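Local coordinates for acyl-CoA dehydrogenase domain protein Tcur3481 (Thermomonospora curvata, PDB 6WY9), which binds FAD and probably acts as an acyl-CoA dehydrogenase, a flavin-dependent oxidoreductase, at residues B[92-105]-B[209-223]. Residues are numbered along the deposited sequence; the frame is centred on the assembly and turned at random.
Sequences VAALAIAEHGTAEQ and RALGPAALPWTLDVA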
loop_
_atom_site.group_PDB
_atom_site.type_symbol
_atom_site.label_atom_id
_atom_site.label_comp_id
_atom_site.label_asym_id
_atom_site.label_seq_id
_atom_site.Cartn_x
_atom_site.Cartn_y
_atom_site.Cartn_z
ATOM N N VAL B 92 2.007 6.471 32.623
ATOM C CA VAL B 92 3.357 6.688 32.090
ATOM C C VAL B 92 4.103 7.726 32.938
ATOM O O VAL B 92 5.285 7.549 33.272
ATOM C CB VAL B 92 3.309 7.087 30.593
ATOM C CG1 VAL B 92 4.687 7.510 30.076
ATOM C CG2 VAL B 92 2.739 5.919 29.700
ATOM N N ALA B 93 3.438 8.823 33.311
ATOM C CA ALA B 93 4.121 9.776 34.185
ATOM C C ALA B 93 4.504 9.112 35.494
ATOM O O ALA B 93 5.607 9.335 36.015
ATOM C CB ALA B 93 3.246 11.003 34.443
ATOM N N ALA B 94 3.614 8.260 36.034
ATOM C CA ALA B 94 3.899 7.658 37.333
ATOM C C ALA B 94 5.050 6.663 37.235
ATOM O O ALA B 94 5.869 6.554 38.160
ATOM C CB ALA B 94 2.638 6.984 37.902
ATOM N N LEU B 95 5.100 5.900 36.140
ATOM C CA LEU B 95 6.226 5.001 35.918
ATOM C C LEU B 95 7.530 5.771 35.732
ATOM O O LEU B 95 8.584 5.327 36.200
ATOM C CB LEU B 95 5.944 4.095 34.714
ATOM C CG LEU B 95 4.909 2.987 34.914
ATOM C CD1 LEU B 95 4.758 2.172 33.576
ATOM C CD2 LEU B 95 5.357 2.097 36.039
ATOM N N ALA B 96 7.488 6.935 35.070
ATOM C CA ALA B 96 8.678 7.788 34.993
ATOM C C ALA B 96 9.126 8.232 36.380
ATOM O O ALA B 96 10.333 8.293 36.669
ATOM C CB ALA B 96 8.406 9.014 34.122
ATOM N N ILE B 97 8.170 8.575 37.251
ATOM C CA ILE B 97 8.548 8.977 38.608
ATOM C C ILE B 97 9.114 7.791 39.362
ATOM O O ILE B 97 10.089 7.908 40.128
ATOM C CB ILE B 97 7.347 9.585 39.357
ATOM C CG1 ILE B 97 7.014 10.955 38.763
ATOM C CG2 ILE B 97 7.690 9.720 40.865
ATOM C CD1 ILE B 97 5.596 11.441 39.075
ATOM N N ALA B 98 8.476 6.638 39.197
ATOM C CA ALA B 98 8.892 5.470 39.957
ATOM C C ALA B 98 10.314 5.095 39.599
ATOM O O ALA B 98 11.108 4.748 40.471
ATOM C CB ALA B 98 7.933 4.310 39.696
ATOM N N GLU B 99 10.675 5.223 38.328
ATOM C CA GLU B 99 11.967 4.749 37.882
ATOM C C GLU B 99 13.037 5.830 37.836
ATOM O O GLU B 99 14.223 5.494 37.796
ATOM C CB GLU B 99 11.825 4.115 36.495
ATOM C CG GLU B 99 13.096 3.405 36.036
ATOM C CD GLU B 99 13.222 1.955 36.524
ATOM O OE1 GLU B 99 14.257 1.324 36.217
ATOM O OE2 GLU B 99 12.290 1.444 37.187
ATOM N N HIS B 100 12.659 7.111 37.807
ATOM C CA HIS B 100 13.634 8.185 37.637
ATOM C C HIS B 100 13.433 9.345 38.596
ATOM O O HIS B 100 14.197 10.319 38.527
ATOM C CB HIS B 100 13.601 8.732 36.210
ATOM C CG HIS B 100 13.872 7.701 35.163
ATOM N ND1 HIS B 100 15.151 7.336 34.790
ATOM C CD2 HIS B 100 13.031 6.948 34.422
ATOM C CE1 HIS B 100 15.078 6.409 33.849
ATOM N NE2 HIS B 100 13.803 6.161 33.608
ATOM N N GLY B 101 12.442 9.264 39.516
ATOM C CA GLY B 101 12.179 10.362 40.420
ATOM C C GLY B 101 13.021 10.320 41.683
ATOM O O GLY B 101 13.639 9.307 41.999
ATOM N N THR B 102 13.055 11.460 42.376
ATOM C CA THR B 102 13.582 11.525 43.735
ATOM C C THR B 102 12.607 10.864 44.711
ATOM O O THR B 102 11.450 10.571 44.382
ATOM C CB THR B 102 13.806 12.974 44.175
ATOM O OG1 THR B 102 12.542 13.644 44.294
ATOM C CG2 THR B 102 14.687 13.726 43.180
ATOM N N ALA B 103 13.087 10.647 45.934
ATOM C CA ALA B 103 12.216 10.180 47.007
ATOM C C ALA B 103 11.009 11.094 47.154
ATOM O O ALA B 103 9.868 10.627 47.201
ATOM C CB ALA B 103 12.997 10.089 48.317
ATOM N N GLU B 104 11.240 12.411 47.195
ATOM C CA GLU B 104 10.133 13.365 47.286
ATOM C C GLU B 104 9.115 13.168 46.163
ATOM O O GLU B 104 7.902 13.214 46.401
ATOM C CB GLU B 104 10.681 14.793 47.270
ATOM C CG GLU B 104 9.670 15.872 47.624
ATOM C CD GLU B 104 9.740 17.053 46.674
ATOM O OE1 GLU B 104 8.983 17.055 45.679
ATOM O OE2 GLU B 104 10.563 17.966 46.914
ATOM N N GLN B 105 9.586 12.963 44.927
ATOM C CA GLN B 105 8.664 12.756 43.814
ATOM C C GLN B 105 7.926 11.428 43.934
ATOM O O GLN B 105 6.713 11.371 43.695
ATOM C CB GLN B 105 9.413 12.865 42.484
ATOM C CG GLN B 105 10.008 14.262 42.294
ATOM C CD GLN B 105 11.084 14.349 41.219
ATOM O OE1 GLN B 105 11.651 13.339 40.800
ATOM N NE2 GLN B 105 11.378 15.571 40.780
ATOM N N ARG B 209 11.220 20.784 39.124
ATOM C CA ARG B 209 12.204 19.896 39.724
ATOM C C ARG B 209 12.547 18.820 38.713
ATOM O O ARG B 209 11.649 18.242 38.093
ATOM C CB ARG B 209 11.656 19.246 40.992
ATOM C CG ARG B 209 11.059 20.221 41.984
ATOM C CD ARG B 209 12.145 21.081 42.589
ATOM N NE ARG B 209 13.062 20.291 43.404
ATOM C CZ ARG B 209 14.002 20.808 44.196
ATOM N NH1 ARG B 209 14.151 22.123 44.286
ATOM N NH2 ARG B 209 14.790 20.006 44.902
ATOM N N ALA B 210 13.835 18.542 38.545
ATOM C CA ALA B 210 14.246 17.565 37.543
ATOM C C ALA B 210 13.981 16.133 38.005
ATOM O O ALA B 210 14.026 15.820 39.204
ATOM C CB ALA B 210 15.731 17.744 37.212
ATOM N N LEU B 211 13.682 15.260 37.037
ATOM C CA LEU B 211 13.864 13.822 37.201
ATOM C C LEU B 211 15.308 13.465 36.821
ATOM O O LEU B 211 16.060 14.295 36.303
ATOM C CB LEU B 211 12.860 13.024 36.354
ATOM C CG LEU B 211 11.417 12.910 36.851
ATOM C CD1 LEU B 211 10.768 14.288 36.815
ATOM C CD2 LEU B 211 10.566 11.891 35.998
ATOM N N GLY B 212 15.710 12.224 37.085
ATOM C CA GLY B 212 17.045 11.765 36.747
ATOM C C GLY B 212 17.425 11.903 35.275
ATOM O O GLY B 212 16.582 12.086 34.385
ATOM N N PRO B 213 18.732 11.792 35.001
ATOM C CA PRO B 213 19.257 12.134 33.667
ATOM C C PRO B 213 18.704 11.290 32.535
ATOM O O PRO B 213 18.665 11.750 31.389
ATOM C CB PRO B 213 20.771 11.895 33.813
ATOM C CG PRO B 213 21.034 11.768 35.277
ATOM C CD PRO B 213 19.774 11.282 35.905
ATOM N N ALA B 214 18.325 10.052 32.798
ATOM C CA ALA B 214 17.814 9.185 31.749
ATOM C C ALA B 214 16.290 9.267 31.598
ATOM O O ALA B 214 15.715 8.523 30.802
ATOM C CB ALA B 214 18.249 7.741 32.021
ATOM N N ALA B 215 15.627 10.176 32.319
ATOM C CA ALA B 215 14.168 10.150 32.367
ATOM C C ALA B 215 13.544 10.407 31.003
ATOM O O ALA B 215 12.543 9.771 30.656
ATOM C CB ALA B 215 13.642 11.168 33.373
ATOM N N LEU B 216 14.106 11.341 30.225
ATOM C CA LEU B 216 13.417 11.751 28.981
ATOM C C LEU B 216 13.409 10.631 27.962
ATOM O O LEU B 216 12.316 10.232 27.512
ATOM C CB LEU B 216 14.057 13.022 28.415
ATOM C CG LEU B 216 13.388 13.431 27.077
ATOM C CD1 LEU B 216 11.887 13.507 27.191
ATOM C CD2 LEU B 216 13.920 14.759 26.482
ATOM N N PRO B 217 14.553 10.084 27.532
ATOM C CA PRO B 217 14.478 9.017 26.515
ATOM C C PRO B 217 13.730 7.803 27.031
ATOM O O PRO B 217 13.015 7.154 26.267
ATOM C CB PRO B 217 15.950 8.699 26.190
ATOM C CG PRO B 217 16.802 9.540 27.185
ATOM C CD PRO B 217 15.888 10.210 28.149
ATOM N N TRP B 218 13.868 7.482 28.326
ATOM C CA TRP B 218 13.098 6.380 28.896
ATOM C C TRP B 218 11.596 6.644 28.795
ATOM O O TRP B 218 10.804 5.767 28.402
ATOM C CB TRP B 218 13.506 6.188 30.344
ATOM C CG TRP B 218 13.049 4.951 30.951
ATOM C CD1 TRP B 218 13.713 3.762 30.976
ATOM C CD2 TRP B 218 11.846 4.762 31.696
ATOM N NE1 TRP B 218 12.987 2.831 31.680
ATOM C CE2 TRP B 218 11.834 3.421 32.133
ATOM C CE3 TRP B 218 10.773 5.590 32.030
ATOM C CZ2 TRP B 218 10.794 2.890 32.892
ATOM C CZ3 TRP B 218 9.737 5.057 32.790
ATOM C CH2 TRP B 218 9.761 3.724 33.215
ATOM N N THR B 219 11.182 7.846 29.174
ATOM C CA THR B 219 9.759 8.134 29.162
ATOM C C THR B 219 9.216 8.118 27.734
ATOM O O THR B 219 8.100 7.654 27.496
ATOM C CB THR B 219 9.496 9.468 29.868
ATOM O OG1 THR B 219 9.929 9.360 31.219
ATOM C CG2 THR B 219 7.999 9.777 29.888
ATOM N N LEU B 220 10.005 8.572 26.762
ATOM C CA LEU B 220 9.537 8.533 25.376
ATOM C C LEU B 220 9.358 7.093 24.886
ATOM O O LEU B 220 8.376 6.778 24.203
ATOM C CB LEU B 220 10.500 9.308 24.474
ATOM C CG LEU B 220 10.563 10.824 24.706
ATOM C CD1 LEU B 220 11.746 11.410 23.959
ATOM C CD2 LEU B 220 9.270 11.523 24.283
ATOM N N ASP B 221 10.297 6.200 25.216
ATOM C CA ASP B 221 10.130 4.793 24.839
ATOM C C ASP B 221 8.899 4.155 25.492
ATOM O O ASP B 221 8.154 3.396 24.848
ATOM C CB ASP B 221 11.380 4.016 25.209
ATOM C CG ASP B 221 12.480 4.202 24.183
ATOM O OD1 ASP B 221 12.181 4.725 23.080
ATOM O OD2 ASP B 221 13.616 3.817 24.483
ATOM N N VAL B 222 8.695 4.415 26.779
ATOM C CA VAL B 222 7.532 3.878 27.477
ATOM C C VAL B 222 6.245 4.452 26.904
ATOM O O VAL B 222 5.259 3.727 26.720
ATOM C CB VAL B 222 7.639 4.166 28.981
ATOM C CG1 VAL B 222 6.268 3.883 29.677
ATOM C CG2 VAL B 222 8.775 3.373 29.589
ATOM N N ALA B 223 6.217 5.766 26.651
ATOM C CA ALA B 223 5.007 6.385 26.094
ATOM C C ALA B 223 4.680 5.823 24.712
ATOM O O ALA B 223 3.501 5.621 24.376
ATOM C CB ALA B 223 5.178 7.900 25.986
HETATM O O HOH W 1 17.575 8.843 35.314
#
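His100 points the edge of its imidazole at the face of Trp218, an edge-to-face pair with planes 67° apart and His100 NE2 only 3.0 Å from Trp218 CG. Over the centre of one imidazole face lies Ala215 CA; Glu99 CG lies over the rim of the opposite face. The indole stands with CG anti to its own backbone N (chi1 -167°), which drops it as a knob among Leu95, Ala96, Glu99 and His100, with Glu99 CB over its six-membered ring. With an alanine at Trp218, the hollow among Leu95, Ala96 and Glu99 would probably stand unfilled and the His100 edge would lose its aromatic partner. A water joins His100 ND1 to the backbone N of Ala214, the N-cap residue of helix 215-248. Deeper in, Ala96 CB meets Thr219 OG1 at 3.3 Å, a hydroxyl tied back to Ala215 O, and Val92 CG1 packs on Val222 CG1. Where the chain leaves strand 206-210, Gly212 N donates to His100 O (2.8 Å), nearly straight. Gln105 NE2 reaches Ala210 O from above the carbonyl plane, while its OE1 accepts from Thr102 N beside a capping box. Segments 92-100 and 215-223 run roughly antiparallel, 143° apart; strand 118-122 lies against helix 87-100, strands 160-169 and 172-179 meet both helices, and 206-210 pairs with 172-179.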